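Local coordinates for lipolytic protein G-D-S-L family (Chitinophaga pinensis, PDB 4Q7Q) that is of unknown function but probably hydrolyses ester bonds of lipids or other acyl esters as a GDSL-like lipase/acylhydrolase, at residues I47-H51 against L66-K70; S56-G61 against N101-S107; T7-I11 against Y33-L37; L92-Q96 against T166-E171. One frame throughout, in Å; residues are numbered along the deposited sequence. Where two conformers were deposited one is given.

Contact 1: I47-H51 against L66-K70; sequences INQGH and LGLIK
Gln49 reaches the 66-70 loop through its first two torsions: CG lies anti to the carbonyl carbon (chi1 -80°) and the chain bends at chi2 (-82°), bringing the amide to Leu66 O. The resulting bond from Gln49 NE2 to Leu66 O is 3.0 Å long and nearly straight at 172°, but it comes in from above the carbonyl plane rather than along a lone pair. A water accepts from Gln49 NE2 at 3.0 Å and donates to Gly67 O at 2.9 Å, so the amide nitrogen has a partner for each of its hydrogens. On the other branch, Gln49 OE1 receives His51 NE2 at 2.8 Å in the imidazole plane. The amide rotation is thereby fixed from both ends. Leu68 CD2 rests 3.7 Å from Gln49 CG, and Leu66 CD2 packs on the imidazole, 3.9 Å from His51 CE1. Separately, farther along the strand, Ile47 CD1 meets Ile69 CD1 at 3.6 Å where the two isoleucines cross at about a right angle. The contact thus ties edge strand 44-50, paired with strand 6-12 inside the sheet, to the surface loop that runs from helix 56-61 to strand 73-77.

Contact 2: S56-G61 against N101-S107; sequences SGGIAG and NTTVYGS
Asn101 lies across the flank of the short helix 56-61, just ahead of the N-capped start of helix 104-118, in a close helix-to-helix approach of the alpha/beta SGNH hydrolase fold. Its CG is anti to the backbone N (chi1 -174°), which lays the amide between the two helices with one branch for each. The ND2 branch donates to Gly57 O at 3.0 Å and 164°, with the oxygen in the plane of the amide. That same oxygen also accepts the intrahelical bond from Gly61 N, so it is held by two donors. The OD1 branch turns back to its own segment and accepts from Ser107 OG at 2.6 Å, nearly along the C=O axis. Ser107 OG has a further partner in Arg87, so a guanidinium, a hydroxyl and an amide are linked in series up to the helix carbonyl.

Small residues line the interface and let the backbones come near, with the CA atoms of Ala60 and Ser107 only 5.3 Å apart. Ala60 CB sits 3.6 Å from Asn101 OD1 and 3.8 Å from Ser107 CB. Ser56 faces the same serine: its OG is 3.4 Å from Ser107 CB but does not bond to it, the hydroxyl being engaged with Asp82 instead. At the helix start Thr103 OG1 caps Gly106 N at 3.0 Å. Where the two backbones approach, Ser107 OG stands 3.4 Å from Gly57 CA.

Contact 3: T7-I11 against Y33-L37; sequences TWVAI and YLTRL
Strand 6-12, helix 33-40 and strand 44-50 form a beta-alpha-beta crossover, and this contact is the packing of its helix on its first strand. The axes of segments 7-11 and 33-37 approach to 11.2 Å and run nearly antiparallel, at 155°. Trp8 bridges the gap: with CG anti to the backbone N (chi1 162°), the six-membered part of the indole projects from the strand between two leucines. Its CH2 touches Leu34 CD2 at 3.5 Å and its CZ3 touches Leu37 CD1 at 3.5 Å, both approaching obliquely. The methyl Leu34 CD2 is wedged among several groups, lying also 3.6 Å from Ala10 CB and above one face of the Tyr33 ring, toward its rim. Ala10 CB in turn sits over a face of the Trp8 indole. Tyr33 CE1 comes to the indole edge near its plane, a looser 4.4 Å from Trp8 CZ2.

The polar ends find partners beyond the two segments. Tyr33 OH is bonded to Thr16 OG1 and, at 2.9 Å, to a water that donates to Ile11 O; Trp8 NE1 bonds to Ser75 on strand 73-77. Phe255 of helix 241-257 meets the indole edge-to-face. Such an apolar seam between a parallel sheet and its covering helices is characteristic of the three-layer alpha/beta/alpha fold of SGNH hydrolases, in which the first strand leads into the Gly-Asp-Ser motif.

Contact 4: L92-Q96 against T166-E171; sequences LDDYQ and TIGRYE
Leu92, which packs on Tyr170, holds two amides with its carbonyl oxygen: Leu92 O accepts from Tyr95 N at 2.8 Å and from Gln96 N at 2.9 Å. Leu92 and Tyr95 point toward helix 157-171, and the end of Gln96 comes near it. Tyr95 and Tyr170 both carry CG anti to the backbone N (chi1 179° in each), which extends both rings into the gap between the helices. Tyr95 CE2 comes to the edge of the Tyr170 ring, near its plane, at 3.8 Å from Tyr170 CD2.

Over one face of the Tyr95 ring lies Ile167 CG2, 4.0 Å from the ring centroid in a CH-pi contact. At its far end Tyr95 OH donates to Glu171 OE2, which lies near the ring plane while the carboxylate itself stands almost perpendicular, at 88°. The separation of 2.4 Å between Tyr95 OH and Glu171 OE2 is too short to take literally, and the precise length is doubtful. Glu171 OE1 forms a salt bridge with Arg116, so a second partner helps to set the carboxylate. Gln96, extended beyond CG, crosses the phenol end of Tyr170 obliquely, its NE2 3.6 Å from Tyr170 CE1, while Leu92 CD1 approaches Tyr170 CG at 4.2 Å.

The axes of segments 92-96 and 166-171 cross at -49°, 11.0 Å apart. Both helices rest on helix 104-118, with Arg109 and Ile112 against Tyr95, Phe108 against Ile167 and Tyr105 against Thr166.

Overall arrangement
From the N terminus, contact 3 closes first, returning helix 33-40 onto strand 6-12. Only afterwards does contact 1 open on strand 44-50, the next strand of the crossover, bonded to strand 6-12 through Ile47 N and Gln49 N. Helix 56-61 lies in the loop that contact 1 closes, so contact 2 crosses contact 1, and Ile59 CD1 packs on His51 CD2. Contact 4 opens at helix 92-96, before contact 2 closes, and crosses it in turn; Tyr105 of contact 2 touches Tyr95, Thr166 and Ile167. No contact nests inside another. Contacts 3 and 1 tie the sheet to helix 33-40 and to the loop before strand 73-77, and contacts 2 and 4 join helices around helix 104-118.

Contact 1: I47-H51 against L66-K70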
loop_
_atom_site.group_PDB
_atom_site.type_symbol
_atom_site.label_atom_id
_atom_site.label_comp_id
_atom_site.label_asym_id
_atom_site.label_seq_id
_atom_site.Cartn_x
_atom_site.Cartn_y
_atom_site.Cartn_z
ATOM N N ILE A 47 14.193 7.498 -3.567
ATOM C CA ILE A 47 14.826 6.869 -2.429
ATOM C C ILE A 47 13.756 6.002 -1.796
ATOM O O ILE A 47 12.676 6.485 -1.453
ATOM C CB ILE A 47 15.333 7.917 -1.441
ATOM C CG1 ILE A 47 16.510 8.661 -2.067
ATOM C CG2 ILE A 47 15.740 7.270 -0.125
ATOM C CD1 ILE A 47 17.002 9.810 -1.242
ATOM N N ASN A 48 14.052 4.717 -1.664
ATOM C CA ASN A 48 13.092 3.760 -1.147
ATOM C C ASN A 48 13.072 3.744 0.382
ATOM O O ASN A 48 13.948 3.160 1.027
ATOM C CB ASN A 48 13.407 2.368 -1.699
ATOM C CG ASN A 48 12.328 1.352 -1.393
ATOM O OD1 ASN A 48 11.652 1.431 -0.364
ATOM N ND2 ASN A 48 12.162 0.380 -2.283
ATOM N N GLN A 49 12.071 4.403 0.949
ATOM C CA GLN A 49 11.841 4.368 2.388
ATOM C C GLN A 49 10.575 3.564 2.691
ATOM O O GLN A 49 9.761 3.916 3.549
ATOM C CB GLN A 49 11.806 5.779 2.984
ATOM C CG GLN A 49 13.197 6.359 3.208
ATOM C CD GLN A 49 13.820 5.870 4.499
ATOM O OE1 GLN A 49 13.229 5.063 5.226
ATOM N NE2 GLN A 49 15.012 6.376 4.808
ATOM N N GLY A 50 10.421 2.465 1.958
ATOM C CA GLY A 50 9.379 1.500 2.232
ATOM C C GLY A 50 9.921 0.498 3.221
ATOM O O GLY A 50 11.033 -0.025 3.056
ATOM N N HIS A 51 9.137 0.223 4.253
ATOM C CA HIS A 51 9.539 -0.715 5.294
ATOM C C HIS A 51 8.581 -1.887 5.339
ATOM O O HIS A 51 7.385 -1.722 5.564
ATOM C CB HIS A 51 9.639 0.005 6.633
ATOM C CG HIS A 51 10.704 1.049 6.637
ATOM N ND1 HIS A 51 11.961 0.824 7.153
ATOM C CD2 HIS A 51 10.723 2.300 6.124
ATOM C CE1 HIS A 51 12.702 1.903 6.981
ATOM N NE2 HIS A 51 11.975 2.814 6.354
ATOM N N LEU A 66 15.127 6.512 10.887
ATOM C CA LEU A 66 14.995 5.858 9.591
ATOM C C LEU A 66 16.071 6.259 8.591
ATOM O O LEU A 66 16.162 5.684 7.505
ATOM C CB LEU A 66 13.615 6.145 8.995
ATOM C CG LEU A 66 12.415 5.669 9.810
ATOM C CD1 LEU A 66 11.136 5.885 9.028
ATOM C CD2 LEU A 66 12.586 4.199 10.174
ATOM N N GLY A 67 16.880 7.252 8.945
ATOM C CA GLY A 67 17.852 7.778 8.011
ATOM C C GLY A 67 17.204 8.632 6.941
ATOM O O GLY A 67 17.764 8.804 5.856
ATOM N N LEU A 68 16.015 9.160 7.230
ATOM C CA LEU A 68 15.362 10.080 6.307
ATOM C C LEU A 68 16.258 11.279 6.042
ATOM O O LEU A 68 16.840 11.844 6.969
ATOM C CB LEU A 68 14.029 10.564 6.870
ATOM C CG LEU A 68 12.908 9.532 6.903
ATOM C CD1 LEU A 68 11.736 10.080 7.698
ATOM C CD2 LEU A 68 12.480 9.187 5.488
ATOM N N ILE A 69 16.367 11.670 4.778
ATOM C CA ILE A 69 17.185 12.826 4.435
ATOM C C ILE A 69 16.351 13.948 3.838
ATOM O O ILE A 69 15.174 13.775 3.531
ATOM C CB ILE A 69 18.318 12.467 3.450
ATOM C CG1 ILE A 69 17.751 12.097 2.082
ATOM C CG2 ILE A 69 19.183 11.342 4.010
ATOM C CD1 ILE A 69 18.819 11.976 1.002
ATOM N N LYS A 70 16.971 15.109 3.689
ATOM C CA LYS A 70 16.331 16.236 3.032
ATOM C C LYS A 70 16.151 15.926 1.544
ATOM O O LYS A 70 17.084 15.479 0.869
ATOM C CB LYS A 70 17.172 17.497 3.222
ATOM C CG LYS A 70 16.558 18.756 2.642
ATOM C CD LYS A 70 17.485 19.943 2.865
ATOM C CE LYS A 70 16.854 21.257 2.423
ATOM N NZ LYS A 70 17.672 22.428 2.859
HETATM O O HOH W 1 16.485 8.555 3.275
#

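Contact 2: S56-G61 against N101-S107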
loop_
_atom_site.group_PDB
_atom_site.type_symbol
_atom_site.label_atom_id
_atom_site.label_comp_id
_atom_site.label_asym_id
_atom_site.label_seq_id
_atom_site.Cartn_x
_atom_site.Cartn_y
_atom_site.Cartn_z
ATOM N N SER A 56 1.764 2.738 9.714
ATOM C CA SER A 56 2.090 4.150 9.900
ATOM C C SER A 56 2.542 4.411 11.340
ATOM O O SER A 56 3.343 5.313 11.596
ATOM C CB SER A 56 0.925 5.066 9.519
ATOM O OG SER A 56 -0.132 4.983 10.458
ATOM N N GLY A 57 2.024 3.616 12.272
ATOM C CA GLY A 57 2.449 3.678 13.664
ATOM C C GLY A 57 3.925 3.350 13.834
ATOM O O GLY A 57 4.634 4.034 14.575
ATOM N N GLY A 58 4.398 2.305 13.158
ATOM C CA GLY A 58 5.812 1.958 13.192
ATOM C C GLY A 58 6.706 3.001 12.537
ATOM O O GLY A 58 7.781 3.340 13.052
ATOM N N ILE A 59 6.266 3.513 11.391
ATOM C CA ILE A 59 7.001 4.572 10.720
ATOM C C ILE A 59 7.115 5.796 11.640
ATOM O O ILE A 59 8.212 6.302 11.882
ATOM C CB ILE A 59 6.324 4.955 9.385
ATOM C CG1 ILE A 59 6.368 3.778 8.394
ATOM C CG2 ILE A 59 6.962 6.202 8.806
ATOM C CD1 ILE A 59 7.738 3.511 7.787
ATOM N N ALA A 60 5.979 6.251 12.165
ATOM C CA ALA A 60 5.949 7.420 13.034
ATOM C C ALA A 60 6.760 7.182 14.305
ATOM O O ALA A 60 7.492 8.065 14.745
ATOM C CB ALA A 60 4.504 7.789 13.376
ATOM N N GLY A 61 6.638 5.988 14.882
ATOM C CA GLY A 61 7.312 5.663 16.128
ATOM C C GLY A 61 8.820 5.588 16.008
ATOM O O GLY A 61 9.533 5.693 17.004
ATOM N N ASN A 101 1.220 8.953 19.437
ATOM C CA ASN A 101 1.220 8.076 18.270
ATOM C C ASN A 101 0.251 6.907 18.452
ATOM O O ASN A 101 0.640 5.744 18.394
ATOM C CB ASN A 101 2.643 7.565 18.045
ATOM C CG ASN A 101 2.782 6.766 16.772
ATOM O OD1 ASN A 101 2.036 6.974 15.806
ATOM N ND2 ASN A 101 3.733 5.837 16.762
ATOM N N THR A 102 -1.022 7.231 18.660
ATOM C CA THR A 102 -2.005 6.249 19.110
ATOM C C THR A 102 -3.111 5.975 18.100
ATOM O O THR A 102 -3.969 5.107 18.328
ATOM C CB THR A 102 -2.678 6.748 20.381
ATOM O OG1 THR A 102 -3.313 8.004 20.108
ATOM C CG2 THR A 102 -1.646 6.939 21.480
ATOM N N THR A 103 -3.113 6.740 17.012
ATOM C CA THR A 103 -4.093 6.587 15.944
ATOM C C THR A 103 -3.384 6.838 14.631
ATOM O O THR A 103 -2.272 7.380 14.612
ATOM C CB THR A 103 -5.235 7.620 16.043
ATOM O OG1 THR A 103 -4.694 8.948 15.928
ATOM C CG2 THR A 103 -5.989 7.488 17.359
ATOM N N VAL A 104 -4.043 6.476 13.536
ATOM C CA VAL A 104 -3.520 6.725 12.198
ATOM C C VAL A 104 -3.365 8.225 11.935
ATOM O O VAL A 104 -2.316 8.677 11.471
ATOM C CB VAL A 104 -4.394 6.061 11.118
ATOM C CG1 VAL A 104 -3.855 6.377 9.742
ATOM C CG2 VAL A 104 -4.433 4.557 11.347
ATOM N N TYR A 105 -4.397 9.000 12.247
ATOM C CA TYR A 105 -4.297 10.450 12.128
ATOM C C TYR A 105 -3.099 10.998 12.921
ATOM O O TYR A 105 -2.378 11.877 12.439
ATOM C CB TYR A 105 -5.575 11.106 12.638
ATOM C CG TYR A 105 -6.724 11.236 11.653
ATOM C CD1 TYR A 105 -6.758 12.273 10.734
ATOM C CD2 TYR A 105 -7.804 10.359 11.690
ATOM C CE1 TYR A 105 -7.824 12.426 9.865
ATOM C CE2 TYR A 105 -8.882 10.507 10.825
ATOM C CZ TYR A 105 -8.885 11.548 9.913
ATOM O OH TYR A 105 -9.940 11.719 9.035
ATOM N N GLY A 106 -2.888 10.482 14.134
ATOM C CA GLY A 106 -1.742 10.866 14.946
ATOM C C GLY A 106 -0.408 10.540 14.285
ATOM O O GLY A 106 0.516 11.357 14.287
ATOM N N SER A 107 -0.311 9.346 13.706
ATOM C CA SER A 107 0.916 8.925 13.026
ATOM C C SER A 107 1.218 9.833 11.849
ATOM O O SER A 107 2.373 10.166 11.594
ATOM C CB SER A 107 0.797 7.486 12.522
ATOM O OG SER A 107 0.653 6.584 13.602
#

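Contact 3: T7-I11 against Y33-L37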
loop_
_atom_site.group_PDB
_atom_site.type_symbol
_atom_site.label_atom_id
_atom_site.label_comp_id
_atom_site.label_asym_id
_atom_site.label_seq_id
_atom_site.Cartn_x
_atom_site.Cartn_y
_atom_site.Cartn_z
ATOM N N THR A 7 15.063 14.951 -5.934
ATOM C CA THR A 7 15.160 13.804 -5.049
ATOM C C THR A 7 13.786 13.536 -4.441
ATOM O O THR A 7 13.171 14.428 -3.855
ATOM C CB THR A 7 16.202 14.031 -3.939
ATOM O OG1 THR A 7 17.508 14.149 -4.524
ATOM C CG2 THR A 7 16.198 12.873 -2.952
ATOM N N TRP A 8 13.315 12.305 -4.601
ATOM C CA TRP A 8 11.995 11.896 -4.148
ATOM C C TRP A 8 12.122 10.766 -3.140
ATOM O O TRP A 8 12.566 9.673 -3.488
ATOM C CB TRP A 8 11.167 11.427 -5.348
ATOM C CG TRP A 8 9.951 10.593 -5.019
ATOM C CD1 TRP A 8 9.106 10.736 -3.950
ATOM C CD2 TRP A 8 9.468 9.473 -5.765
ATOM N NE1 TRP A 8 8.116 9.782 -4.002
ATOM C CE2 TRP A 8 8.322 8.989 -5.103
ATOM C CE3 TRP A 8 9.893 8.829 -6.933
ATOM C CZ2 TRP A 8 7.598 7.892 -5.569
ATOM C CZ3 TRP A 8 9.173 7.745 -7.397
ATOM C CH2 TRP A 8 8.033 7.290 -6.717
ATOM N N VAL A 9 11.731 11.039 -1.899
ATOM C CA VAL A 9 11.703 10.024 -0.855
ATOM C C VAL A 9 10.318 9.386 -0.822
ATOM O O VAL A 9 9.310 10.072 -0.610
ATOM C CB VAL A 9 12.057 10.612 0.527
ATOM C CG1 VAL A 9 11.835 9.591 1.632
ATOM C CG2 VAL A 9 13.494 11.092 0.531
ATOM N N ALA A 10 10.271 8.080 -1.076
ATOM C CA ALA A 10 9.019 7.342 -1.060
ATOM C C ALA A 10 8.897 6.592 0.256
ATOM O O ALA A 10 9.571 5.591 0.469
ATOM C CB ALA A 10 8.960 6.371 -2.238
ATOM N N ILE A 11 8.042 7.093 1.141
ATOM C CA ILE A 11 7.821 6.471 2.438
ATOM C C ILE A 11 6.667 5.496 2.287
ATOM O O ILE A 11 5.634 5.824 1.693
ATOM C CB ILE A 11 7.490 7.534 3.512
ATOM C CG1 ILE A 11 8.680 8.477 3.676
ATOM C CG2 ILE A 11 7.113 6.885 4.857
ATOM C CD1 ILE A 11 8.409 9.664 4.549
ATOM N N TYR A 33 6.484 0.244 -8.478
ATOM C CA TYR A 33 5.903 1.538 -8.850
ATOM C C TYR A 33 6.891 2.710 -8.805
ATOM O O TYR A 33 6.686 3.707 -9.499
ATOM C CB TYR A 33 4.601 1.839 -8.078
ATOM C CG TYR A 33 4.785 2.435 -6.700
ATOM C CD1 TYR A 33 4.886 3.815 -6.524
ATOM C CD2 TYR A 33 4.830 1.628 -5.572
ATOM C CE1 TYR A 33 5.046 4.362 -5.272
ATOM C CE2 TYR A 33 4.995 2.174 -4.310
ATOM C CZ TYR A 33 5.096 3.537 -4.164
ATOM O OH TYR A 33 5.276 4.067 -2.909
ATOM N N LEU A 34 7.959 2.593 -8.017
ATOM C CA LEU A 34 8.988 3.643 -7.999
ATOM C C LEU A 34 9.750 3.652 -9.318
ATOM O O LEU A 34 9.983 4.710 -9.925
ATOM C CB LEU A 34 9.994 3.439 -6.860
ATOM C CG LEU A 34 9.454 3.166 -5.452
ATOM C CD1 LEU A 34 10.601 3.107 -4.437
ATOM C CD2 LEU A 34 8.428 4.198 -5.038
ATOM N N THR A 35 10.141 2.458 -9.752
ATOM C CA THR A 35 10.839 2.271 -11.022
ATOM C C THR A 35 9.981 2.779 -12.174
ATOM O O THR A 35 10.455 3.520 -13.033
ATOM C CB THR A 35 11.196 0.789 -11.222
ATOM O OG1 THR A 35 12.086 0.380 -10.175
ATOM C CG2 THR A 35 11.847 0.536 -12.590
ATOM N N ARG A 36 8.704 2.410 -12.174
ATOM C CA ARG A 36 7.806 2.828 -13.241
ATOM C C ARG A 36 7.545 4.334 -13.227
ATOM O O ARG A 36 7.459 4.955 -14.284
ATOM C CB ARG A 36 6.502 2.047 -13.176
ATOM C CG ARG A 36 6.685 0.567 -13.434
ATOM C CD ARG A 36 5.366 -0.202 -13.302
ATOM N NE ARG A 36 5.554 -1.631 -13.545
ATOM C CZ ARG A 36 5.641 -2.171 -14.756
ATOM N NH1 ARG A 36 5.831 -3.475 -14.894
ATOM N NH2 ARG A 36 5.536 -1.403 -15.833
ATOM N N LEU A 37 7.421 4.922 -12.036
ATOM C CA LEU A 37 7.263 6.375 -11.940
ATOM C C LEU A 37 8.456 7.060 -12.599
ATOM O O LEU A 37 8.297 7.986 -13.397
ATOM C CB LEU A 37 7.129 6.829 -10.477
ATOM C CG LEU A 37 6.874 8.318 -10.162
ATOM C CD1 LEU A 37 8.115 9.239 -10.337
ATOM C CD2 LEU A 37 5.697 8.847 -10.973
HETATM O O HOH W 2 5.442 6.447 -1.210
#

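Contact 4: L92-Q96 against T166-E171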
loop_
_atom_site.group_PDB
_atom_site.type_symbol
_atom_site.label_atom_id
_atom_site.label_comp_id
_atom_site.label_asym_id
_atom_site.label_seq_id
_atom_site.Cartn_x
_atom_site.Cartn_y
_atom_site.Cartn_z
ATOM N N LEU A 92 -9.736 13.751 12.997
ATOM C CA LEU A 92 -8.883 14.860 12.578
ATOM C C LEU A 92 -8.226 15.576 13.768
ATOM O O LEU A 92 -7.114 16.083 13.649
ATOM C CB LEU A 92 -9.662 15.846 11.703
ATOM C CG LEU A 92 -8.875 17.030 11.125
ATOM C CD1 LEU A 92 -7.717 16.562 10.259
ATOM C CD2 LEU A 92 -9.787 17.971 10.342
ATOM N N ASP A 93 -8.910 15.596 14.912
ATOM C CA ASP A 93 -8.355 16.164 16.142
ATOM C C ASP A 93 -7.009 15.545 16.520
ATOM O O ASP A 93 -6.139 16.222 17.074
ATOM C CB ASP A 93 -9.342 15.979 17.297
ATOM C CG ASP A 93 -8.819 16.535 18.609
ATOM O OD1 ASP A 93 -8.279 15.751 19.417
ATOM O OD2 ASP A 93 -8.954 17.756 18.836
ATOM N N ASP A 94 -6.849 14.255 16.229
ATOM C CA ASP A 94 -5.594 13.548 16.489
ATOM C C ASP A 94 -4.479 13.974 15.539
ATOM O O ASP A 94 -3.296 13.782 15.823
ATOM C CB ASP A 94 -5.795 12.036 16.388
ATOM C CG ASP A 94 -6.759 11.512 17.427
ATOM O OD1 ASP A 94 -6.414 11.578 18.621
ATOM O OD2 ASP A 94 -7.849 11.033 17.053
ATOM N N TYR A 95 -4.858 14.534 14.397
ATOM C CA TYR A 95 -3.874 15.087 13.485
ATOM C C TYR A 95 -3.538 16.530 13.873
ATOM O O TYR A 95 -2.391 16.966 13.761
ATOM C CB TYR A 95 -4.356 15.027 12.031
ATOM C CG TYR A 95 -3.341 15.621 11.091
ATOM C CD1 TYR A 95 -2.307 14.847 10.577
ATOM C CD2 TYR A 95 -3.383 16.973 10.754
ATOM C CE1 TYR A 95 -1.357 15.399 9.739
ATOM C CE2 TYR A 95 -2.437 17.529 9.925
ATOM C CZ TYR A 95 -1.431 16.741 9.420
ATOM O OH TYR A 95 -0.493 17.295 8.593
ATOM N N GLN A 96 -4.547 17.269 14.322
ATOM C CA GLN A 96 -4.377 18.681 14.650
ATOM C C GLN A 96 -3.591 18.882 15.934
ATOM O O GLN A 96 -2.860 19.869 16.084
ATOM C CB GLN A 96 -5.744 19.353 14.777
ATOM C CG GLN A 96 -6.480 19.488 13.458
ATOM C CD GLN A 96 -7.955 19.776 13.646
ATOM O OE1 GLN A 96 -8.563 19.336 14.619
ATOM N NE2 GLN A 96 -8.541 20.513 12.710
ATOM N N THR A 166 -8.908 13.050 4.102
ATOM C CA THR A 166 -9.227 14.152 5.010
ATOM C C THR A 166 -7.992 14.972 5.374
ATOM O O THR A 166 -8.046 16.196 5.380
ATOM C CB THR A 166 -9.927 13.635 6.284
ATOM O OG1 THR A 166 -11.146 12.977 5.918
ATOM C CG2 THR A 166 -10.251 14.777 7.232
ATOM N N ILE A 167 -6.878 14.302 5.663
ATOM C CA ILE A 167 -5.629 14.998 5.975
ATOM C C ILE A 167 -5.148 15.801 4.777
ATOM O O ILE A 167 -4.689 16.938 4.924
ATOM C CB ILE A 167 -4.520 14.008 6.406
ATOM C CG1 ILE A 167 -4.905 13.319 7.717
ATOM C CG2 ILE A 167 -3.188 14.719 6.579
ATOM C CD1 ILE A 167 -4.057 12.119 8.037
ATOM N N GLY A 168 -5.256 15.206 3.592
ATOM C CA GLY A 168 -4.902 15.888 2.361
ATOM C C GLY A 168 -5.701 17.166 2.175
ATOM O O GLY A 168 -5.140 18.221 1.876
ATOM N N ARG A 169 -7.017 17.077 2.355
ATOM C CA ARG A 169 -7.876 18.249 2.237
ATOM C C ARG A 169 -7.529 19.314 3.273
ATOM O O ARG A 169 -7.526 20.499 2.964
ATOM C CB ARG A 169 -9.352 17.865 2.358
ATOM C CG ARG A 169 -9.906 17.151 1.136
ATOM C CD ARG A 169 -11.415 16.956 1.230
ATOM N NE ARG A 169 -11.789 15.545 1.153
ATOM C CZ ARG A 169 -12.219 14.828 2.187
ATOM N NH1 ARG A 169 -12.536 13.551 2.026
ATOM N NH2 ARG A 169 -12.340 15.393 3.382
ATOM N N TYR A 170 -7.241 18.885 4.497
ATOM C CA TYR A 170 -6.943 19.815 5.580
ATOM C C TYR A 170 -5.646 20.574 5.330
ATOM O O TYR A 170 -5.565 21.775 5.580
ATOM C CB TYR A 170 -6.868 19.066 6.913
ATOM C CG TYR A 170 -6.528 19.946 8.092
ATOM C CD1 TYR A 170 -7.403 20.935 8.517
ATOM C CD2 TYR A 170 -5.334 19.786 8.782
ATOM C CE1 TYR A 170 -7.099 21.745 9.596
ATOM C CE2 TYR A 170 -5.020 20.592 9.863
ATOM C CZ TYR A 170 -5.907 21.568 10.266
ATOM O OH TYR A 170 -5.602 22.371 11.342
ATOM N N GLU A 171 -4.639 19.868 4.830
ATOM C CA GLU A 171 -3.320 20.457 4.617
ATOM C C GLU A 171 -3.140 21.040 3.219
ATOM O O GLU A 171 -2.102 21.644 2.923
ATOM C CB GLU A 171 -2.233 19.408 4.869
ATOM C CG GLU A 171 -2.052 19.018 6.322
ATOM C CD GLU A 171 -1.226 20.030 7.099
ATOM O OE1 GLU A 171 -1.057 21.171 6.617
ATOM O OE2 GLU A 171 -0.739 19.680 8.193
#